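Local coordinates for protein Amuc_1102 (Akkermansia muciniphila, PDB 7DSZ) that is of unsettled function but adopts an immunoglobulin-like fold related to archaeal type IV pilus proteins, which suggests a part in pilus assembly or structure, at residues 49-54 and 183-188; 98-103 and 110-115; 121-126 and 173-178. All coordinates share one frame; numbering follows the deposited sequence. Where two conformers were deposited one is given.

Interaction 1 of 3, residues 49-54 and 183-188; sequences KKWADF and TPFSVF
Trp-51 and Phe-185 form a T-shaped pair in which the phenylalanine supplies the edge and the indole the face. Their planes stand at 84°, with 5.2 Å between the centroids of the Phe-185 ring and the five-membered ring of Trp-51. The leading atom is CE2 of Phe-185, 3.7 Å from CG of Trp-51. With chi1 at -72°, the indole lies anti to its own carbonyl carbon, and this carries it off the strand to the loop.

Aliphatic contacts extend the pairing along the six-membered part of the indole. CD of Pro-184 is 3.3 Å from CZ2 of Trp-51, and CG2 of Thr-183 approaches Trp-51 CZ3 at 3.7 Å; both meet the ring obliquely.

Hydrogen bonds act within the loop and not across the contact. OG1 of Thr-183 accepts from N of Phe-185 at 3.0 Å, an ST turn inside a type I turn that runs from Thr-183 to Ser-186, and it also bonds to O of Lys-180. These bonds hold the backbone from which the Phe-185 ring projects.

Strand 50-63, which carries the tryptophan, runs between strands 18-32 and 109-115, while Pro-117, at the start of helix 117-124, also packs on the indole.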
# COMPACT_ATOMS: atom_id res chain seq x y z
N LYS C 49 14.41 -9.34 10.94
CA LYS C 49 15.69 -8.66 11.07
C LYS C 49 15.47 -7.23 11.54
O LYS C 49 14.34 -6.76 11.69
CB LYS C 49 16.46 -8.70 9.75
CG LYS C 49 16.88 -10.10 9.31
CD LYS C 49 17.84 -10.04 8.14
CE LYS C 49 18.17 -11.43 7.60
NZ LYS C 49 18.83 -12.30 8.62
N LYS C 50 16.58 -6.51 11.73
CA LYS C 50 16.51 -5.16 12.28
C LYS C 50 16.41 -4.11 11.18
O LYS C 50 17.24 -4.03 10.27
CB LYS C 50 17.71 -4.88 13.18
CG LYS C 50 17.60 -5.58 14.54
CD LYS C 50 18.74 -5.10 15.45
CE LYS C 50 18.81 -5.88 16.76
NZ LYS C 50 17.66 -5.59 17.66
N TRP C 51 15.38 -3.28 11.31
CA TRP C 51 15.15 -2.12 10.47
C TRP C 51 15.80 -0.89 11.08
O TRP C 51 15.92 -0.77 12.29
CB TRP C 51 13.64 -1.88 10.35
CG TRP C 51 12.93 -2.88 9.53
CD1 TRP C 51 12.78 -4.23 9.78
CD2 TRP C 51 12.23 -2.61 8.32
NE1 TRP C 51 12.06 -4.81 8.76
CE2 TRP C 51 11.71 -3.83 7.86
CE3 TRP C 51 12.04 -1.46 7.56
CZ2 TRP C 51 10.99 -3.93 6.67
CZ3 TRP C 51 11.32 -1.55 6.38
CH2 TRP C 51 10.80 -2.78 5.95
N ALA C 52 16.22 0.04 10.22
CA ALA C 52 16.61 1.37 10.68
C ALA C 52 15.36 2.22 10.85
O ALA C 52 14.61 2.43 9.89
CB ALA C 52 17.57 2.03 9.70
N ASP C 53 15.11 2.70 12.06
CA ASP C 53 13.93 3.50 12.37
C ASP C 53 14.43 4.87 12.83
O ASP C 53 14.97 4.99 13.93
CB ASP C 53 13.09 2.80 13.44
CG ASP C 53 11.95 3.65 13.98
OD1 ASP C 53 11.65 4.74 13.45
OD2 ASP C 53 11.32 3.17 14.93
N PHE C 54 14.29 5.88 11.96
CA PHE C 54 14.71 7.24 12.27
C PHE C 54 13.53 7.96 12.90
O PHE C 54 12.48 8.06 12.28
CB PHE C 54 15.18 7.98 11.02
CG PHE C 54 16.41 7.39 10.37
CD1 PHE C 54 17.68 7.85 10.72
CD2 PHE C 54 16.30 6.42 9.39
CE1 PHE C 54 18.83 7.31 10.11
CE2 PHE C 54 17.43 5.88 8.78
CZ PHE C 54 18.70 6.34 9.14
N THR C 183 6.05 -0.10 5.81
CA THR C 183 6.86 -1.03 6.58
C THR C 183 5.96 -1.97 7.36
O THR C 183 4.76 -1.70 7.53
CB THR C 183 7.78 -0.31 7.58
OG1 THR C 183 6.97 0.16 8.68
CG2 THR C 183 8.53 0.86 6.94
N PRO C 184 6.51 -3.06 7.90
CA PRO C 184 5.71 -3.92 8.80
C PRO C 184 5.36 -3.25 10.12
O PRO C 184 4.61 -3.85 10.91
CB PRO C 184 6.61 -5.15 9.03
CG PRO C 184 7.96 -4.78 8.51
CD PRO C 184 7.78 -3.70 7.50
N PHE C 185 5.86 -2.05 10.38
CA PHE C 185 5.48 -1.33 11.60
C PHE C 185 4.16 -0.59 11.46
O PHE C 185 3.73 0.04 12.43
CB PHE C 185 6.58 -0.33 11.98
CG PHE C 185 7.93 -0.97 12.20
CD1 PHE C 185 8.18 -1.68 13.38
CD2 PHE C 185 8.93 -0.86 11.25
CE1 PHE C 185 9.42 -2.28 13.60
CE2 PHE C 185 10.17 -1.45 11.46
CZ PHE C 185 10.42 -2.16 12.63
N SER C 186 3.52 -0.66 10.29
CA SER C 186 2.39 0.21 9.97
C SER C 186 1.32 0.21 11.06
O SER C 186 0.87 1.27 11.50
CB SER C 186 1.77 -0.22 8.64
OG SER C 186 0.62 0.57 8.35
N VAL C 187 0.88 -0.97 11.51
CA VAL C 187 -0.24 -0.99 12.46
C VAL C 187 0.19 -0.93 13.92
O VAL C 187 -0.68 -0.94 14.80
CB VAL C 187 -1.14 -2.23 12.26
CG1 VAL C 187 -1.57 -2.35 10.77
CG2 VAL C 187 -0.44 -3.48 12.74
N PHE C 188 1.48 -0.85 14.20
CA PHE C 188 1.98 -0.86 15.57
C PHE C 188 2.36 0.54 16.03
O PHE C 188 2.63 1.43 15.22
CB PHE C 188 3.17 -1.80 15.68
CG PHE C 188 2.79 -3.24 15.44
CD1 PHE C 188 2.23 -3.98 16.47
CD2 PHE C 188 2.94 -3.81 14.19
CE1 PHE C 188 1.86 -5.30 16.26
CE2 PHE C 188 2.56 -5.14 13.97
CZ PHE C 188 2.02 -5.88 15.02

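Interaction 2 of 3, residues 98-103 and 110-115; sequences VKYVNV and YASVYL
Tyr-100 reaches strand 109-115 with its hydroxyl, which accepts the backbone N-H of Ser-112 at 3.0 Å from N to OH. The bond bends modestly, to 156° at the hydrogen, and Ser-112 N lies near the plane of the phenol ring.

The close packing is apolar and lies beside this bond. CB of Ala-111 sits 3.6 Å from CE2 of Tyr-100, placed obliquely to the ring, while CG1 of Val-98 covers one face from within the same strand. Two residues along each strand, CG2 of Val-98 meets CG1 of Val-113 at 3.7 Å in one of the two conformers of Val-113, and there the two side chains pass in opposite directions.

The looser side is hydrated. A water lies 2.7 Å from OH of Tyr-100 and 2.9 Å from OG of Ser-112, bridging two hydroxyls whose oxygens are 4.4 Å apart. OG of Ser-112 is also hydrogen-bonded to OH of Tyr-114, at 2.8 Å.

The axes of segments 98-101 and 110-115 come no closer than 9.1 Å, a separation spanned by side chains between two sheets of the Ig-like fold. Backbone N-H and water both engage the buried phenol oxygen, giving a polar link in a mostly apolar contact.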
# COMPACT_ATOMS: atom_id res chain seq x y z
N VAL C 98 7.19 12.84 3.80
CA VAL C 98 6.08 12.23 4.54
C VAL C 98 5.08 13.34 4.85
O VAL C 98 5.42 14.30 5.56
CB VAL C 98 6.55 11.54 5.83
CG1 VAL C 98 5.38 10.85 6.53
CG2 VAL C 98 7.67 10.54 5.54
N LYS C 99 3.86 13.23 4.32
CA LYS C 99 2.82 14.21 4.60
C LYS C 99 1.92 13.64 5.69
O LYS C 99 1.27 12.61 5.48
CB LYS C 99 2.01 14.56 3.35
CG LYS C 99 0.97 15.66 3.59
CD LYS C 99 0.24 16.03 2.30
CE LYS C 99 -0.86 17.05 2.55
NZ LYS C 99 -0.62 18.37 1.87
N TYR C 100 1.93 14.27 6.85
CA TYR C 100 1.07 13.87 7.96
C TYR C 100 -0.22 14.66 7.89
O TYR C 100 -0.20 15.83 7.50
CB TYR C 100 1.76 14.13 9.30
CG TYR C 100 2.90 13.21 9.55
CD1 TYR C 100 2.68 11.88 9.91
CD2 TYR C 100 4.21 13.65 9.38
CE1 TYR C 100 3.75 11.03 10.14
CE2 TYR C 100 5.28 12.79 9.60
CZ TYR C 100 5.04 11.49 9.97
OH TYR C 100 6.09 10.64 10.20
N VAL C 101 -1.33 14.03 8.25
CA VAL C 101 -2.62 14.72 8.26
C VAL C 101 -3.21 14.63 9.66
O VAL C 101 -2.90 13.72 10.44
CB VAL C 101 -3.60 14.15 7.21
CG1 VAL C 101 -3.14 14.52 5.81
CG2 VAL C 101 -3.71 12.64 7.36
N ASN C 102 -4.04 15.62 9.98
CA ASN C 102 -4.64 15.74 11.31
C ASN C 102 -3.56 15.79 12.39
O ASN C 102 -3.46 14.90 13.23
CB ASN C 102 -5.61 14.58 11.61
CG ASN C 102 -6.76 14.51 10.65
OD1 ASN C 102 -7.24 15.52 10.13
ND2 ASN C 102 -7.21 13.28 10.38
N VAL C 103 -2.73 16.81 12.33
CA VAL C 103 -1.61 16.95 13.26
C VAL C 103 -2.13 17.72 14.47
O VAL C 103 -2.61 18.86 14.31
CB VAL C 103 -0.41 17.64 12.62
CG1 VAL C 103 0.75 17.68 13.60
CG2 VAL C 103 0.02 16.86 11.36
N TYR C 110 5.56 12.31 17.19
CA TYR C 110 6.77 11.87 16.51
C TYR C 110 6.55 11.80 15.02
O TYR C 110 5.44 11.50 14.56
CB TYR C 110 7.22 10.48 16.97
CG TYR C 110 8.22 10.45 18.10
CD1 TYR C 110 9.59 10.45 17.83
CD2 TYR C 110 7.79 10.38 19.42
CE1 TYR C 110 10.52 10.41 18.87
CE2 TYR C 110 8.72 10.35 20.47
CZ TYR C 110 10.07 10.35 20.18
OH TYR C 110 11.01 10.28 21.19
N ALA C 111 7.62 12.02 14.26
CA ALA C 111 7.69 11.69 12.84
C ALA C 111 8.78 10.62 12.65
O ALA C 111 9.68 10.47 13.48
CB ALA C 111 7.99 12.93 11.99
N SER C 112 8.69 9.87 11.55
CA SER C 112 9.68 8.81 11.36
C SER C 112 9.84 8.47 9.88
O SER C 112 8.98 8.77 9.05
CB SER C 112 9.30 7.54 12.15
OG SER C 112 8.06 6.99 11.69
N VAL C 113 10.99 7.86 9.57
CA VAL C 113 11.24 7.23 8.28
C VAL C 113 12.14 6.03 8.52
O VAL C 113 12.77 5.91 9.58
CB VAL C 113 11.91 8.15 7.22
CG1 VAL C 113 10.89 9.07 6.60
CG2 VAL C 113 13.09 8.90 7.83
N TYR C 114 12.19 5.12 7.55
CA TYR C 114 12.79 3.81 7.77
C TYR C 114 13.67 3.39 6.60
O TYR C 114 13.40 3.74 5.45
CB TYR C 114 11.72 2.72 7.98
CG TYR C 114 10.73 3.08 9.08
CD1 TYR C 114 9.75 4.04 8.87
CD2 TYR C 114 10.80 2.48 10.33
CE1 TYR C 114 8.88 4.41 9.87
CE2 TYR C 114 9.91 2.82 11.35
CZ TYR C 114 8.95 3.80 11.11
OH TYR C 114 8.05 4.18 12.10
N LEU C 115 14.69 2.59 6.91
CA LEU C 115 15.41 1.82 5.90
C LEU C 115 15.24 0.33 6.18
O LEU C 115 15.28 -0.09 7.34
CB LEU C 115 16.91 2.20 5.88
CG LEU C 115 17.26 3.55 5.25
CD1 LEU C 115 18.76 3.84 5.51
CD2 LEU C 115 16.91 3.64 3.73
O HOH W 1 5.49 8.10 10.93

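Interaction 3 of 3, residues 121-126 and 173-178; sequences KRITGV and SYYPLL
The last turn of helix 117-124 and the loop after strand 169-171 meet through Tyr-175, whose ring sits between two consecutive helix residues: Arg-122 over one face, and Ile-123 coming in obliquely from the other side. The guanidinium of Arg-122 lies almost flat over the phenol ring, the two planes only 11° apart. NH1 of Arg-122 stands above the ring, displaced toward the rim, and is 3.5 Å from CZ of Tyr-175. NE of Arg-122 is 3.1 Å from OH of Tyr-175, but the angle is too poor for a hydrogen bond, because the hydroxyl lies under the face of the guanidinium. The arginine chain is extended from CG to NE, which lays CD of Arg-122 3.5 Å from CE2 of Tyr-175. CG1 of Ile-123 is 3.6 Å from CE2 of the same tyrosine.

The contact thus joins the short helix after strand 109-115 to the loop after strand 169-171, beside the mixed sheet of the Ig-like fold. The helix ends just beyond this pair. N of Gly-125 still bonds to O of Lys-121 at 2.7 Å, but Gly-125 itself has a positive phi of 89° and turns the chain away. On the loop, Tyr-175 also has positive phi (46°), a left-handed conformation that probably helps direct its ring at the helix.

The flat-lying geometry is consistent with the guanidinium N-H groups pointing to other partners. NH2 of Arg-122 forms salt bridges with Asp-86 of its own chain and Asp-72 of the second subunit, while NH1 and NE bond to Asn-102 and Ser-68 of that same neighbour. Pro-85, Leu-92 and Leu-94 of its own chain also pack against Tyr-175.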
# COMPACT_ATOMS: atom_id res chain seq x y z
N LYS C 121 22.05 -3.60 5.48
CA LYS C 121 23.12 -4.56 5.25
C LYS C 121 23.95 -4.17 4.04
O LYS C 121 25.18 -4.29 4.05
CB LYS C 121 22.55 -5.97 5.09
CG LYS C 121 23.64 -7.03 4.83
CD LYS C 121 23.11 -8.44 4.93
CE LYS C 121 24.26 -9.44 4.84
NZ LYS C 121 23.78 -10.84 4.64
N ARG C 122 23.29 -3.69 2.98
CA ARG C 122 24.02 -3.23 1.79
C ARG C 122 24.93 -2.05 2.12
O ARG C 122 26.08 -1.99 1.65
CB ARG C 122 23.03 -2.85 0.70
CG ARG C 122 23.70 -2.47 -0.63
CD ARG C 122 22.68 -2.20 -1.71
NE ARG C 122 23.38 -1.91 -2.96
CZ ARG C 122 22.85 -1.25 -3.98
NH1 ARG C 122 21.59 -0.83 -3.92
NH2 ARG C 122 23.59 -1.00 -5.06
N ILE C 123 24.44 -1.10 2.92
CA ILE C 123 25.24 0.09 3.24
C ILE C 123 26.43 -0.28 4.12
O ILE C 123 27.55 0.19 3.89
CB ILE C 123 24.36 1.16 3.91
CG1 ILE C 123 23.38 1.77 2.91
CG2 ILE C 123 25.25 2.28 4.51
CD1 ILE C 123 22.26 2.61 3.59
N THR C 124 26.20 -1.11 5.13
CA THR C 124 27.19 -1.32 6.18
C THR C 124 27.99 -2.60 6.02
O THR C 124 29.05 -2.72 6.64
CB THR C 124 26.52 -1.36 7.55
OG1 THR C 124 25.74 -2.55 7.67
CG2 THR C 124 25.63 -0.14 7.75
N GLY C 125 27.50 -3.55 5.22
CA GLY C 125 28.17 -4.82 5.04
C GLY C 125 27.80 -5.89 6.04
O GLY C 125 28.23 -7.03 5.88
N VAL C 126 27.01 -5.56 7.06
CA VAL C 126 26.63 -6.54 8.07
C VAL C 126 25.17 -6.32 8.46
O VAL C 126 24.69 -5.18 8.51
CB VAL C 126 27.56 -6.48 9.30
CG1 VAL C 126 27.34 -5.21 10.11
CG2 VAL C 126 27.39 -7.73 10.17
N SER C 173 17.19 7.30 -5.73
CA SER C 173 15.93 6.72 -5.26
C SER C 173 16.09 5.26 -4.87
O SER C 173 15.14 4.67 -4.32
CB SER C 173 14.85 6.87 -6.34
OG SER C 173 14.43 8.22 -6.42
N TYR C 174 17.25 4.67 -5.13
CA TYR C 174 17.55 3.36 -4.57
C TYR C 174 17.86 3.53 -3.09
O TYR C 174 17.91 4.64 -2.57
CB TYR C 174 18.69 2.73 -5.37
CG TYR C 174 18.27 2.42 -6.79
CD1 TYR C 174 17.12 1.67 -7.03
CD2 TYR C 174 18.99 2.89 -7.88
CE1 TYR C 174 16.72 1.38 -8.31
CE2 TYR C 174 18.59 2.60 -9.17
CZ TYR C 174 17.45 1.85 -9.38
OH TYR C 174 17.02 1.54 -10.65
N TYR C 175 18.08 2.42 -2.39
CA TYR C 175 18.09 2.42 -0.93
C TYR C 175 16.89 3.21 -0.41
O TYR C 175 17.06 4.24 0.26
CB TYR C 175 19.38 3.01 -0.37
CG TYR C 175 20.67 2.42 -0.87
CD1 TYR C 175 21.20 2.79 -2.11
CD2 TYR C 175 21.40 1.57 -0.07
CE1 TYR C 175 22.41 2.27 -2.55
CE2 TYR C 175 22.61 1.06 -0.49
CZ TYR C 175 23.10 1.40 -1.73
OH TYR C 175 24.30 0.88 -2.14
N PRO C 176 15.68 2.81 -0.76
CA PRO C 176 14.54 3.72 -0.57
C PRO C 176 14.21 3.93 0.90
O PRO C 176 14.12 2.98 1.69
CB PRO C 176 13.39 3.02 -1.32
CG PRO C 176 13.80 1.60 -1.46
CD PRO C 176 15.30 1.56 -1.46
N LEU C 177 14.06 5.20 1.26
CA LEU C 177 13.50 5.57 2.55
C LEU C 177 12.01 5.32 2.52
O LEU C 177 11.34 5.67 1.55
CB LEU C 177 13.76 7.04 2.83
CG LEU C 177 15.14 7.37 3.38
CD1 LEU C 177 15.29 8.89 3.46
CD2 LEU C 177 15.28 6.71 4.74
N LEU C 178 11.49 4.72 3.59
CA LEU C 178 10.10 4.31 3.62
C LEU C 178 9.37 5.05 4.72
O LEU C 178 9.94 5.35 5.77
CB LEU C 178 10.00 2.82 3.87
CG LEU C 178 10.78 1.99 2.84
CD1 LEU C 178 10.91 0.55 3.33
CD2 LEU C 178 10.03 2.02 1.54

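In the fold
From the N terminus, strand 50-63 supplies the first half of interaction 1, whose partner 183-188 comes only after 128 intervening residues; both other contacts fall within that wide loop. Interaction 2 closes early, across the short connection from strand 91-104 to strand 109-115, and joins the two sheets. Interaction 3 opens afterwards, on the helix that follows strand 109-115, and closes at 173-178, so interactions 2 and 3 stand in series and none cross. Strand 109-115 ties the set together: it pairs with strand 50-63 through Phe-54 and Val-113, and the backbone of its Tyr-114 bonds to that of Leu-178, which in turn packs on Trp-51 and Thr-183.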